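Local coordinates for protein glutamyl-tRNA(Gln) amidotransferase subunit B, mitochondrial (Saccharomyces cerevisiae, PDB 4N0H) that forms the B subunit of a mitochondrial amidotransferase complex and carries the catalytic-domain fold of the GatB/GatE family, at residues L14-E19 against K182-F187; Y52-P57 against V160-S165; F70-S75 against P298-G303; R109-G114 against I294-D299; V212-S217 against S233-A238. One frame throughout, in Å; residues are numbered along the deposited sequence.

Interaction 1 (L14-E19 against K182-F187); sequences LKCGLE and KQVRAF
Leu18 and Phe187 make the closest approach between strand segment 14-19 and helix segment 182-187. Leu18 CD1 lies 3.9 Å from Phe187 CD2 and meets the ring obliquely. The two side chains slide past each other in opposite directions. Phe187 is placed by its first torsion, which sets CG anti to the backbone N (chi1 -179°). This carries the ring to Leu18.

Val184 supplies the other apolar contacts, one through each methyl. Its CG1 is 4.3 Å from the same Leu18 CD1. Its CG2 stands 4.2 Å from Cys16 SG. All four side chains are buried, and the contact between the segments is wholly apolar.

The arrangement is alpha/beta packing, with a helix laid along one face of a sheet. The segment axes approach to 10.2 Å and run 19° apart in the same sense. Cys16 and Leu18 alternate with Gly17, so their side chains share the face that meets the helix.

Hydrogen bonds lie elsewhere in the chain. Leu18 N donates to Thr174 OG1, and Gly17 pairs with Asn215 of strand 210-218. In the helix, Phe187 N bonds to Gln183 O at 2.9 Å. Phe178 packs edge-to-face against Phe187 and also touches Cys16 and Leu18.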
# COMPACT_ATOMS: atom_id res chain seq x y z
N LEU B 14 -27.52 -34.20 11.05
CA LEU B 14 -26.95 -32.89 11.32
C LEU B 14 -25.52 -32.80 10.79
O LEU B 14 -24.66 -33.61 11.15
CB LEU B 14 -26.96 -32.60 12.83
CG LEU B 14 -26.34 -31.28 13.27
CD1 LEU B 14 -26.98 -30.10 12.54
CD2 LEU B 14 -26.47 -31.10 14.78
N LYS B 15 -25.28 -31.81 9.93
CA LYS B 15 -23.94 -31.55 9.42
C LYS B 15 -23.46 -30.21 9.96
O LYS B 15 -23.76 -29.15 9.40
CB LYS B 15 -23.95 -31.53 7.89
N CYS B 16 -22.72 -30.25 11.06
CA CYS B 16 -22.34 -29.05 11.79
C CYS B 16 -20.84 -28.77 11.80
O CYS B 16 -20.02 -29.69 11.93
CB CYS B 16 -22.89 -29.11 13.22
SG CYS B 16 -22.35 -27.76 14.29
N GLY B 17 -20.48 -27.50 11.67
CA GLY B 17 -19.09 -27.09 11.72
C GLY B 17 -18.91 -25.89 12.63
O GLY B 17 -19.86 -25.15 12.89
N LEU B 18 -17.69 -25.69 13.11
CA LEU B 18 -17.41 -24.58 14.02
C LEU B 18 -16.35 -23.64 13.46
O LEU B 18 -15.42 -24.07 12.78
CB LEU B 18 -16.95 -25.11 15.38
CG LEU B 18 -17.94 -25.98 16.16
CD1 LEU B 18 -17.28 -26.53 17.41
CD2 LEU B 18 -19.18 -25.18 16.52
N GLU B 19 -16.51 -22.35 13.75
CA GLU B 19 -15.49 -21.36 13.46
C GLU B 19 -15.09 -20.69 14.77
O GLU B 19 -15.88 -19.97 15.38
CB GLU B 19 -16.00 -20.32 12.47
CG GLU B 19 -16.37 -20.91 11.12
CD GLU B 19 -17.07 -19.91 10.22
OE1 GLU B 19 -17.14 -18.72 10.59
OE2 GLU B 19 -17.55 -20.33 9.14
N LYS B 182 -23.30 -33.48 21.64
CA LYS B 182 -22.32 -33.89 22.63
C LYS B 182 -20.91 -33.78 22.05
O LYS B 182 -19.94 -33.55 22.78
CB LYS B 182 -22.58 -35.33 23.09
N GLN B 183 -20.81 -33.94 20.74
CA GLN B 183 -19.53 -33.80 20.05
C GLN B 183 -19.06 -32.35 20.10
O GLN B 183 -17.89 -32.08 20.37
CB GLN B 183 -19.65 -34.27 18.60
CG GLN B 183 -19.93 -35.76 18.46
CD GLN B 183 -20.25 -36.16 17.04
OE1 GLN B 183 -20.34 -35.31 16.15
NE2 GLN B 183 -20.42 -37.46 16.81
N VAL B 184 -19.98 -31.43 19.83
CA VAL B 184 -19.68 -30.00 19.85
C VAL B 184 -19.14 -29.57 21.21
O VAL B 184 -18.13 -28.88 21.30
CB VAL B 184 -20.92 -29.16 19.48
CG1 VAL B 184 -20.66 -27.68 19.73
CG2 VAL B 184 -21.31 -29.40 18.03
N ARG B 185 -19.82 -30.00 22.27
CA ARG B 185 -19.41 -29.68 23.63
C ARG B 185 -18.03 -30.25 23.98
O ARG B 185 -17.20 -29.57 24.58
CB ARG B 185 -20.46 -30.16 24.65
CG ARG B 185 -19.96 -30.16 26.09
CD ARG B 185 -21.09 -30.42 27.09
NE ARG B 185 -21.81 -29.20 27.43
CZ ARG B 185 -23.09 -28.97 27.13
NH1 ARG B 185 -23.80 -29.90 26.50
NH2 ARG B 185 -23.66 -27.82 27.48
N ALA B 186 -17.80 -31.51 23.59
CA ALA B 186 -16.54 -32.18 23.89
C ALA B 186 -15.36 -31.55 23.13
O ALA B 186 -14.25 -31.49 23.65
CB ALA B 186 -16.63 -33.66 23.58
N PHE B 187 -15.62 -31.09 21.91
CA PHE B 187 -14.58 -30.48 21.09
C PHE B 187 -14.14 -29.13 21.66
O PHE B 187 -12.95 -28.86 21.80
CB PHE B 187 -15.07 -30.31 19.65
CG PHE B 187 -14.06 -29.69 18.73
CD1 PHE B 187 -13.15 -30.48 18.04
CD2 PHE B 187 -14.01 -28.32 18.54
CE1 PHE B 187 -12.22 -29.92 17.19
CE2 PHE B 187 -13.08 -27.74 17.70
CZ PHE B 187 -12.18 -28.54 17.02

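Interaction 2 (Y52-P57 against V160-S165); sequences YDIALP and VDLNRS
Ile54 and Leu162 meet methyl to methyl, with CD1 of Ile54 3.9 Å from CD1 of Leu162. Their side chains cross obliquely. Leu162 is extended: its CG lies anti to the carbonyl carbon and its CD1 lies anti to CA (chi2 177°). This carries CD1 far enough to sit also 4.1 Å from Asp53 O. Ile54 is bent instead. A turn at its second torsion (chi2 -62°) swings CD1 round to meet the leucine.

Asp53 CB points at the other segment, but its carboxylate is held by residues beyond it. OD2 accepts from Ser34 OG and forms a salt bridge with Lys29. Lys29 NZ also binds Ser165 O and Asn163 O, so a single ammonium group links both segments. A separate water lies between the segments. It donates to Asp53 O at 2.9 Å; its approach to Ser165 OG is too short to be trusted as modelled.

Each backbone is folded by local bonds. Tyr52 to Ala55 form a type I turn, closed by Ala55 N to Tyr52 O at 2.8 Å. Asp161 makes an Asx turn: its OD2 accepts from Asn163 N at 3.0 Å, from above the carboxylate plane.

The contact joins the loop between strand 14-23 and helix 65-78 to the turn that follows strand 157-161. Subunit F borders it: Trp135 of that chain packs on Ile54, Phe149 on Leu162, and a strand of subunit F pairs with Val160.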
# COMPACT_ATOMS: atom_id res chain seq x y z
N TYR B 52 0.53 3.20 14.77
CA TYR B 52 -0.09 2.27 13.83
C TYR B 52 -1.49 1.83 14.26
O TYR B 52 -2.38 1.72 13.42
CB TYR B 52 0.79 1.03 13.60
CG TYR B 52 0.08 -0.05 12.81
CD1 TYR B 52 0.03 0.01 11.42
CD2 TYR B 52 -0.54 -1.11 13.45
CE1 TYR B 52 -0.64 -0.97 10.69
CE2 TYR B 52 -1.21 -2.09 12.73
CZ TYR B 52 -1.25 -2.02 11.35
OH TYR B 52 -1.90 -3.00 10.65
N ASP B 53 -1.67 1.56 15.55
CA ASP B 53 -2.96 1.11 16.06
C ASP B 53 -4.06 2.14 15.79
O ASP B 53 -5.22 1.80 15.60
CB ASP B 53 -2.89 0.81 17.56
CG ASP B 53 -2.02 -0.40 17.89
OD1 ASP B 53 -1.76 -1.22 16.98
OD2 ASP B 53 -1.60 -0.51 19.05
N ILE B 54 -3.68 3.42 15.78
CA ILE B 54 -4.63 4.50 15.54
C ILE B 54 -4.71 4.80 14.03
O ILE B 54 -5.45 5.69 13.59
CB ILE B 54 -4.25 5.75 16.38
CG1 ILE B 54 -3.98 5.35 17.83
CG2 ILE B 54 -5.34 6.82 16.34
CD1 ILE B 54 -5.19 4.74 18.51
N ALA B 55 -3.96 4.02 13.25
CA ALA B 55 -3.92 4.16 11.79
C ALA B 55 -3.54 5.57 11.33
O ALA B 55 -4.11 6.09 10.37
CB ALA B 55 -5.23 3.71 11.16
N LEU B 56 -2.59 6.18 12.03
CA LEU B 56 -2.10 7.51 11.65
C LEU B 56 -1.54 7.46 10.22
O LEU B 56 -0.98 6.45 9.82
CB LEU B 56 -1.02 7.96 12.62
CG LEU B 56 -1.44 8.88 13.78
CD1 LEU B 56 -2.84 8.56 14.27
CD2 LEU B 56 -0.44 8.81 14.92
N PRO B 57 -1.73 8.54 9.45
CA PRO B 57 -1.17 8.62 8.10
C PRO B 57 0.32 8.28 8.10
O PRO B 57 1.06 8.75 8.97
CB PRO B 57 -1.39 10.08 7.71
CG PRO B 57 -2.63 10.48 8.50
CD PRO B 57 -2.53 9.74 9.79
N VAL B 160 -15.56 4.23 21.42
CA VAL B 160 -14.63 3.29 20.82
C VAL B 160 -13.29 3.26 21.55
O VAL B 160 -12.64 4.30 21.72
CB VAL B 160 -14.39 3.61 19.32
CG1 VAL B 160 -13.35 2.67 18.73
CG2 VAL B 160 -15.71 3.53 18.55
N ASP B 161 -12.88 2.07 21.96
CA ASP B 161 -11.59 1.84 22.59
C ASP B 161 -10.76 0.94 21.68
O ASP B 161 -11.17 -0.18 21.38
CB ASP B 161 -11.80 1.18 23.96
CG ASP B 161 -10.50 0.89 24.69
OD1 ASP B 161 -10.57 0.25 25.76
OD2 ASP B 161 -9.41 1.29 24.22
N LEU B 162 -9.61 1.43 21.25
CA LEU B 162 -8.78 0.70 20.30
C LEU B 162 -7.66 -0.11 20.97
O LEU B 162 -6.74 -0.58 20.29
CB LEU B 162 -8.21 1.64 19.23
CG LEU B 162 -9.27 2.32 18.34
CD1 LEU B 162 -8.64 3.30 17.34
CD2 LEU B 162 -10.12 1.27 17.61
N ASN B 163 -7.73 -0.27 22.30
CA ASN B 163 -6.76 -1.11 23.01
C ASN B 163 -6.73 -2.52 22.42
O ASN B 163 -5.67 -3.14 22.33
CB ASN B 163 -7.08 -1.19 24.51
CG ASN B 163 -6.55 0.00 25.31
OD1 ASN B 163 -5.72 0.77 24.83
ND2 ASN B 163 -7.03 0.14 26.54
N ARG B 164 -7.90 -3.02 22.03
CA ARG B 164 -8.00 -4.39 21.54
C ARG B 164 -7.75 -4.49 20.03
O ARG B 164 -7.57 -5.57 19.49
CB ARG B 164 -9.37 -4.99 21.89
CG ARG B 164 -9.45 -6.50 21.71
CD ARG B 164 -10.88 -7.00 21.87
NE ARG B 164 -11.71 -6.66 20.71
CZ ARG B 164 -13.02 -6.86 20.65
NH1 ARG B 164 -13.70 -6.53 19.57
NH2 ARG B 164 -13.65 -7.41 21.69
N SER B 165 -7.74 -3.35 19.35
CA SER B 165 -7.47 -3.34 17.92
C SER B 165 -6.05 -3.82 17.69
O SER B 165 -5.14 -3.42 18.41
CB SER B 165 -7.66 -1.95 17.34
OG SER B 165 -7.62 -1.99 15.92
O HOH W 1 -5.56 -1.06 15.04

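Interaction 3 (F70-S75 against P298-G303); sequences FAMKLS and PDVISG
Met72 drives its terminal methyl between Val300 and Ile301, and all the tight packing is there. Met72 CE is 3.5 Å from Ile301 CD1, closer than usual for two carbons. The same CE is 3.6 Å from Val300 CG1. The methionine crosses both side chains at about a right angle. Its chain bends at the second torsion (chi2 -61°), which turns the sulfur and methyl across the two residues. Met72 SD then lies 4.1 Å from Ile301 CD1, and Met72 CG lies 4.1 Å from Val300 CG1.

Away from this point the second helix is more open: Ile301 is partly exposed and Pro298 and Ser302 are exposed. Subunit F lies against its start, with its Tyr112 N bonded to Asp299 OD2. Ser302 OG bonds weakly to Asp299 O. The first helix is better enclosed. There Ala71 O accepts from both Ser75 N and Ser75 OG, which come from opposite faces of its carbonyl plane. The OG bond is 2.8 Å.

The contact joins helix 65-78 to helix 298-306 near the end of the modelled chain. Val82 of strand 81-82 touches both Met72 and Ile301. Phe111 of strand 102-120 lies against Met72, and Leu110 of subunit F packs on Val300.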
# COMPACT_ATOMS: atom_id res chain seq x y z
N PHE B 70 3.40 -19.21 17.77
CA PHE B 70 2.18 -19.70 18.39
C PHE B 70 1.37 -20.49 17.37
O PHE B 70 0.87 -21.58 17.67
CB PHE B 70 1.33 -18.55 18.95
CG PHE B 70 1.81 -18.04 20.29
CD1 PHE B 70 3.10 -18.28 20.73
CD2 PHE B 70 0.95 -17.31 21.11
CE1 PHE B 70 3.53 -17.81 21.96
CE2 PHE B 70 1.38 -16.83 22.34
CZ PHE B 70 2.67 -17.08 22.77
N ALA B 71 1.24 -19.96 16.16
CA ALA B 71 0.51 -20.66 15.11
C ALA B 71 1.19 -21.98 14.71
O ALA B 71 0.52 -22.95 14.35
CB ALA B 71 0.31 -19.77 13.90
N MET B 72 2.52 -22.01 14.76
CA MET B 72 3.26 -23.24 14.52
C MET B 72 2.92 -24.32 15.54
O MET B 72 2.64 -25.46 15.18
CB MET B 72 4.77 -22.97 14.54
CG MET B 72 5.38 -22.78 13.17
SD MET B 72 5.15 -24.27 12.17
CE MET B 72 6.13 -23.85 10.74
N LYS B 73 2.93 -23.95 16.82
CA LYS B 73 2.65 -24.90 17.89
C LYS B 73 1.25 -25.50 17.74
O LYS B 73 1.06 -26.71 17.92
CB LYS B 73 2.82 -24.25 19.26
CG LYS B 73 4.22 -23.71 19.50
CD LYS B 73 4.37 -23.08 20.88
CE LYS B 73 4.41 -24.14 21.97
NZ LYS B 73 4.54 -23.53 23.33
N LEU B 74 0.28 -24.67 17.38
CA LEU B 74 -1.08 -25.15 17.18
C LEU B 74 -1.19 -26.08 15.98
O LEU B 74 -1.83 -27.12 16.06
CB LEU B 74 -2.06 -23.98 17.03
CG LEU B 74 -3.51 -24.41 16.83
CD1 LEU B 74 -4.00 -25.25 18.01
CD2 LEU B 74 -4.40 -23.20 16.61
N SER B 75 -0.55 -25.71 14.87
CA SER B 75 -0.58 -26.53 13.66
C SER B 75 0.01 -27.91 13.93
O SER B 75 -0.53 -28.93 13.50
CB SER B 75 0.21 -25.86 12.52
OG SER B 75 -0.28 -24.56 12.26
N PRO B 298 11.94 -25.51 6.21
CA PRO B 298 11.60 -26.80 6.81
C PRO B 298 12.08 -26.96 8.26
O PRO B 298 11.42 -27.66 9.03
CB PRO B 298 12.32 -27.82 5.90
CG PRO B 298 12.97 -27.02 4.79
CD PRO B 298 12.36 -25.65 4.81
N ASP B 299 13.18 -26.31 8.64
CA ASP B 299 13.72 -26.48 9.99
C ASP B 299 12.91 -25.76 11.07
O ASP B 299 13.17 -25.93 12.26
CB ASP B 299 15.21 -26.10 10.07
CG ASP B 299 15.46 -24.61 9.88
OD1 ASP B 299 16.64 -24.22 9.78
OD2 ASP B 299 14.50 -23.81 9.84
N VAL B 300 11.96 -24.93 10.65
CA VAL B 300 11.05 -24.30 11.60
C VAL B 300 10.12 -25.37 12.16
O VAL B 300 9.81 -25.38 13.35
CB VAL B 300 10.24 -23.16 10.96
CG1 VAL B 300 9.27 -22.55 11.97
CG2 VAL B 300 11.17 -22.08 10.42
N ILE B 301 9.70 -26.29 11.29
CA ILE B 301 8.85 -27.41 11.69
C ILE B 301 9.51 -28.29 12.74
O ILE B 301 8.95 -28.52 13.81
CB ILE B 301 8.49 -28.30 10.49
CG1 ILE B 301 7.92 -27.46 9.35
CG2 ILE B 301 7.51 -29.38 10.91
CD1 ILE B 301 6.47 -27.08 9.54
N SER B 302 10.71 -28.79 12.43
CA SER B 302 11.43 -29.64 13.38
C SER B 302 11.85 -28.86 14.63
O SER B 302 11.84 -29.40 15.73
CB SER B 302 12.64 -30.30 12.72
OG SER B 302 13.37 -29.36 11.95
N GLY B 303 12.22 -27.60 14.45
CA GLY B 303 12.63 -26.76 15.57
C GLY B 303 11.53 -26.58 16.61
O GLY B 303 11.74 -26.84 17.80

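Interaction 4 (R109-G114 against I294-D299); sequences RPFARG and INLAPD
Phe111 carries this contact, with Leu296 and Ile294 both set against the end of its ring. Leu296 CD1 lies 3.9 Å from Phe111 CZ and the same distance from Phe111 CE2. It straddles the bond between those two ring atoms. Ile294 CG2 stands further off, 4.4 Å from Phe111 CE2. Both methyls approach the ring obliquely. The Phe111 and Leu296 side chains cross at about a right angle. All three residues are buried, and carbon meets carbon throughout.

The first torsion of Phe111 places CG anti to the backbone N (chi1 -174°). This lets the ring tip reach residues whose backbone is distant, since even the nearest CA atoms, Phe111 and Ile294, are 8.2 Å apart. Ile294 and Leu296 both direct CB at the ring. Asn295 between them belongs to a different surface, where it bonds to subunit F through its backbone.

The next shell fixes the backbone under the phenylalanine. Phe111 and Ala112 both face Leu138 of the neighbouring strand, which makes a classic beta bulge. Phe111 also pairs through its backbone with Asn83, and Pro110 O accepts from Asn83 ND2. On the far segment, Ile294 pairs with Ser86.

The contact ties strand 102-120 to the loop that leads into helix 298-306. Helix 65-78 closes over it: Ala71 and Ser75 touch Phe111, and Met72 touches Leu296. Ile140 of strand 130-142 also packs against Phe111, and Gln106 touches both Phe111 and Ile294.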
# COMPACT_ATOMS: atom_id res chain seq x y z
N ARG B 109 -4.59 -17.35 1.38
CA ARG B 109 -3.54 -18.30 1.73
C ARG B 109 -3.37 -18.41 3.25
O ARG B 109 -2.57 -17.69 3.85
CB ARG B 109 -2.21 -17.89 1.09
CG ARG B 109 -2.27 -17.75 -0.43
CD ARG B 109 -0.87 -17.76 -1.04
NE ARG B 109 -0.13 -18.96 -0.64
CZ ARG B 109 -0.20 -20.13 -1.28
NH1 ARG B 109 -0.97 -20.26 -2.35
NH2 ARG B 109 0.51 -21.16 -0.85
N PRO B 110 -4.13 -19.32 3.87
CA PRO B 110 -4.11 -19.50 5.32
C PRO B 110 -2.78 -20.09 5.80
O PRO B 110 -2.05 -20.70 5.01
CB PRO B 110 -5.27 -20.48 5.57
CG PRO B 110 -5.42 -21.21 4.27
CD PRO B 110 -5.10 -20.20 3.21
N PHE B 111 -2.49 -19.91 7.09
CA PHE B 111 -1.24 -20.39 7.68
C PHE B 111 -1.08 -21.91 7.55
O PHE B 111 0.00 -22.40 7.26
CB PHE B 111 -1.14 -19.98 9.16
CG PHE B 111 0.18 -20.32 9.79
CD1 PHE B 111 0.35 -21.50 10.50
CD2 PHE B 111 1.27 -19.47 9.66
CE1 PHE B 111 1.57 -21.82 11.08
CE2 PHE B 111 2.49 -19.78 10.24
CZ PHE B 111 2.64 -20.95 10.95
N ALA B 112 -2.17 -22.65 7.79
CA ALA B 112 -2.14 -24.10 7.72
C ALA B 112 -3.47 -24.67 7.25
O ALA B 112 -4.51 -24.02 7.34
CB ALA B 112 -1.77 -24.70 9.08
N ARG B 113 -3.42 -25.90 6.75
CA ARG B 113 -4.63 -26.59 6.33
C ARG B 113 -4.60 -28.03 6.82
O ARG B 113 -3.54 -28.58 7.12
CB ARG B 113 -4.77 -26.55 4.80
CG ARG B 113 -5.19 -25.19 4.26
CD ARG B 113 -5.18 -25.17 2.73
NE ARG B 113 -3.84 -24.92 2.19
CZ ARG B 113 -3.47 -25.23 0.95
NH1 ARG B 113 -4.32 -25.82 0.12
NH2 ARG B 113 -2.23 -24.97 0.54
N GLY B 114 -5.78 -28.64 6.91
CA GLY B 114 -5.88 -30.01 7.38
C GLY B 114 -5.68 -30.10 8.88
O GLY B 114 -5.74 -29.09 9.59
N ILE B 294 4.70 -15.10 4.27
CA ILE B 294 5.25 -15.97 5.30
C ILE B 294 5.83 -17.19 4.58
O ILE B 294 5.09 -18.00 4.03
CB ILE B 294 4.16 -16.43 6.29
CG1 ILE B 294 3.67 -15.24 7.13
CG2 ILE B 294 4.68 -17.54 7.21
CD1 ILE B 294 2.60 -15.60 8.12
N ASN B 295 7.15 -17.30 4.58
CA ASN B 295 7.84 -18.40 3.90
C ASN B 295 8.79 -19.12 4.85
O ASN B 295 9.95 -18.74 4.98
CB ASN B 295 8.60 -17.89 2.68
CG ASN B 295 9.24 -19.00 1.88
OD1 ASN B 295 8.98 -20.19 2.09
ND2 ASN B 295 10.09 -18.63 0.93
N LEU B 296 8.29 -20.15 5.53
CA LEU B 296 9.05 -20.81 6.58
C LEU B 296 9.93 -21.92 6.01
O LEU B 296 9.49 -22.68 5.14
CB LEU B 296 8.10 -21.36 7.64
CG LEU B 296 7.16 -20.27 8.17
CD1 LEU B 296 6.06 -20.86 9.03
CD2 LEU B 296 7.95 -19.23 8.95
N ALA B 297 11.16 -22.00 6.50
CA ALA B 297 12.06 -23.07 6.09
C ALA B 297 11.65 -24.34 6.81
O ALA B 297 11.07 -24.28 7.90
CB ALA B 297 13.50 -22.71 6.43
N PRO B 298 11.94 -25.51 6.21
CA PRO B 298 11.60 -26.80 6.81
C PRO B 298 12.08 -26.96 8.26
O PRO B 298 11.42 -27.66 9.03
CB PRO B 298 12.32 -27.82 5.90
CG PRO B 298 12.97 -27.02 4.79
CD PRO B 298 12.36 -25.65 4.81
N ASP B 299 13.18 -26.31 8.64
CA ASP B 299 13.72 -26.48 9.99
C ASP B 299 12.91 -25.76 11.07
O ASP B 299 13.17 -25.93 12.26
CB ASP B 299 15.21 -26.10 10.07
CG ASP B 299 15.46 -24.61 9.88
OD1 ASP B 299 16.64 -24.22 9.78
OD2 ASP B 299 14.50 -23.81 9.84

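Interaction 5 (V212-S217 against S233-A238); sequences VDVNLS and SSIINA
This is an apolar helix-on-sheet contact, in which Ile235 of helix 232-248 packs on Val212 and Val214 of strand 210-218. The two elements are close in sequence. Between them the chain makes strand 224-226, which pairs antiparallel with 210-218, and then returns over the sheet as the helix.

Ile235 uses two branches, one for each valine. Its CD1 rests 3.6 Å from Val212 CB. The same CD1 is 3.9 Å from Val212 CG1 and 4.0 Å from Val212 CG2, so it is set against the branch point. These two side chains cross at about a right angle. The other branch, Ile235 CG2, meets Val214 CG2 at 3.5 Å.

The torsions explain the division. CG2 of Ile235 is anti to the backbone N, while CG1 is anti to the carbonyl carbon. CD1 continues outward, anti to CA (chi2 -177°). The isoleucine therefore spreads over the two valines. Those valines alternate with Asp213, whose CB points away from the helix, as expected of neighbours on a strand. Within the helix, Ala238 N bonds to Ser234 O at 3.0 Å.

Strand 210-218 lies between two partners in the sheet. Asp213 pairs with Glu19 of strand 14-23, and Val214 pairs with Leu226 of strand 224-226. Helix 181-197 runs nearby, with its Ile188 against Ile235. Ile239, further along helix 232-248, covers Val214.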
# COMPACT_ATOMS: atom_id res chain seq x y z
N VAL B 212 -16.96 -18.57 19.51
CA VAL B 212 -17.38 -19.69 18.68
C VAL B 212 -18.60 -19.37 17.81
O VAL B 212 -19.68 -19.11 18.31
CB VAL B 212 -17.72 -20.92 19.54
CG1 VAL B 212 -18.14 -22.09 18.67
CG2 VAL B 212 -16.53 -21.29 20.42
N ASP B 213 -18.39 -19.38 16.49
CA ASP B 213 -19.50 -19.32 15.55
C ASP B 213 -19.82 -20.74 15.08
O ASP B 213 -18.96 -21.61 15.11
CB ASP B 213 -19.15 -18.46 14.34
CG ASP B 213 -18.94 -17.00 14.70
OD1 ASP B 213 -19.52 -16.54 15.70
OD2 ASP B 213 -18.19 -16.32 13.96
N VAL B 214 -21.06 -20.96 14.66
CA VAL B 214 -21.49 -22.27 14.19
C VAL B 214 -22.07 -22.16 12.79
O VAL B 214 -22.73 -21.18 12.46
CB VAL B 214 -22.57 -22.87 15.12
CG1 VAL B 214 -23.00 -24.26 14.64
CG2 VAL B 214 -22.07 -22.95 16.55
N ASN B 215 -21.79 -23.16 11.96
CA ASN B 215 -22.52 -23.33 10.71
C ASN B 215 -23.11 -24.73 10.64
O ASN B 215 -22.44 -25.71 10.99
CB ASN B 215 -21.62 -23.05 9.50
CG ASN B 215 -20.38 -23.91 9.48
OD1 ASN B 215 -19.30 -23.48 9.88
ND2 ASN B 215 -20.52 -25.15 9.01
N LEU B 216 -24.35 -24.84 10.20
CA LEU B 216 -25.00 -26.14 10.11
C LEU B 216 -26.01 -26.25 8.98
O LEU B 216 -26.43 -25.25 8.39
CB LEU B 216 -25.65 -26.52 11.46
CG LEU B 216 -26.54 -25.51 12.18
CD1 LEU B 216 -27.91 -25.40 11.54
CD2 LEU B 216 -26.68 -25.89 13.65
N SER B 217 -26.39 -27.49 8.67
CA SER B 217 -27.41 -27.78 7.68
C SER B 217 -27.91 -29.19 7.90
O SER B 217 -27.12 -30.12 8.06
CB SER B 217 -26.86 -27.63 6.26
OG SER B 217 -25.89 -28.63 5.99
N SER B 233 -23.06 -22.68 26.83
CA SER B 233 -24.47 -22.98 27.03
C SER B 233 -25.34 -22.43 25.90
O SER B 233 -26.30 -23.07 25.48
CB SER B 233 -24.95 -22.42 28.37
OG SER B 233 -26.36 -22.38 28.44
N SER B 234 -24.99 -21.25 25.41
CA SER B 234 -25.76 -20.59 24.36
C SER B 234 -25.52 -21.22 23.00
O SER B 234 -26.39 -21.19 22.12
CB SER B 234 -25.42 -19.10 24.30
OG SER B 234 -25.48 -18.51 25.59
N ILE B 235 -24.33 -21.79 22.81
CA ILE B 235 -24.00 -22.46 21.57
C ILE B 235 -24.81 -23.74 21.45
O ILE B 235 -25.44 -24.00 20.42
CB ILE B 235 -22.50 -22.81 21.50
CG1 ILE B 235 -21.66 -21.68 22.11
CG2 ILE B 235 -22.07 -23.07 20.07
CD1 ILE B 235 -20.17 -21.91 22.03
N ILE B 236 -24.80 -24.53 22.52
CA ILE B 236 -25.54 -25.78 22.58
C ILE B 236 -27.04 -25.57 22.36
O ILE B 236 -27.69 -26.32 21.64
CB ILE B 236 -25.31 -26.50 23.92
CG1 ILE B 236 -23.82 -26.80 24.12
CG2 ILE B 236 -26.12 -27.79 24.00
CD1 ILE B 236 -23.20 -27.62 23.01
N ASN B 237 -27.58 -24.52 22.98
CA ASN B 237 -29.01 -24.23 22.88
C ASN B 237 -29.42 -23.73 21.50
O ASN B 237 -30.46 -24.12 20.97
CB ASN B 237 -29.44 -23.23 23.95
CG ASN B 237 -29.31 -23.79 25.36
OD1 ASN B 237 -29.14 -24.99 25.54
ND2 ASN B 237 -29.38 -22.91 26.35
N ALA B 238 -28.60 -22.86 20.91
CA ALA B 238 -28.88 -22.35 19.58
C ALA B 238 -28.86 -23.48 18.55
O ALA B 238 -29.69 -23.51 17.64
CB ALA B 238 -27.87 -21.28 19.20

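From the N terminus, strand 14-23 opens a long loop that helix 181-197 closes in interaction 1. Interaction 2 falls entirely within that span and joins two loop regions beside subunit F. Interactions 3 and 4 start inside the same span but close beyond it, so both cross interactions 1 and 2. They share Pro298 and Asp299, and they touch, bringing helix 65-78, strand 102-120 and the C-terminal helix 298-306 together. Interaction 5 is short. It follows interaction 1 and lies within the spans of 3 and 4. Interactions 1 and 5 set helices 181-197 and 232-248 on the neighbouring strands 14-23 and 210-218 of one sheet.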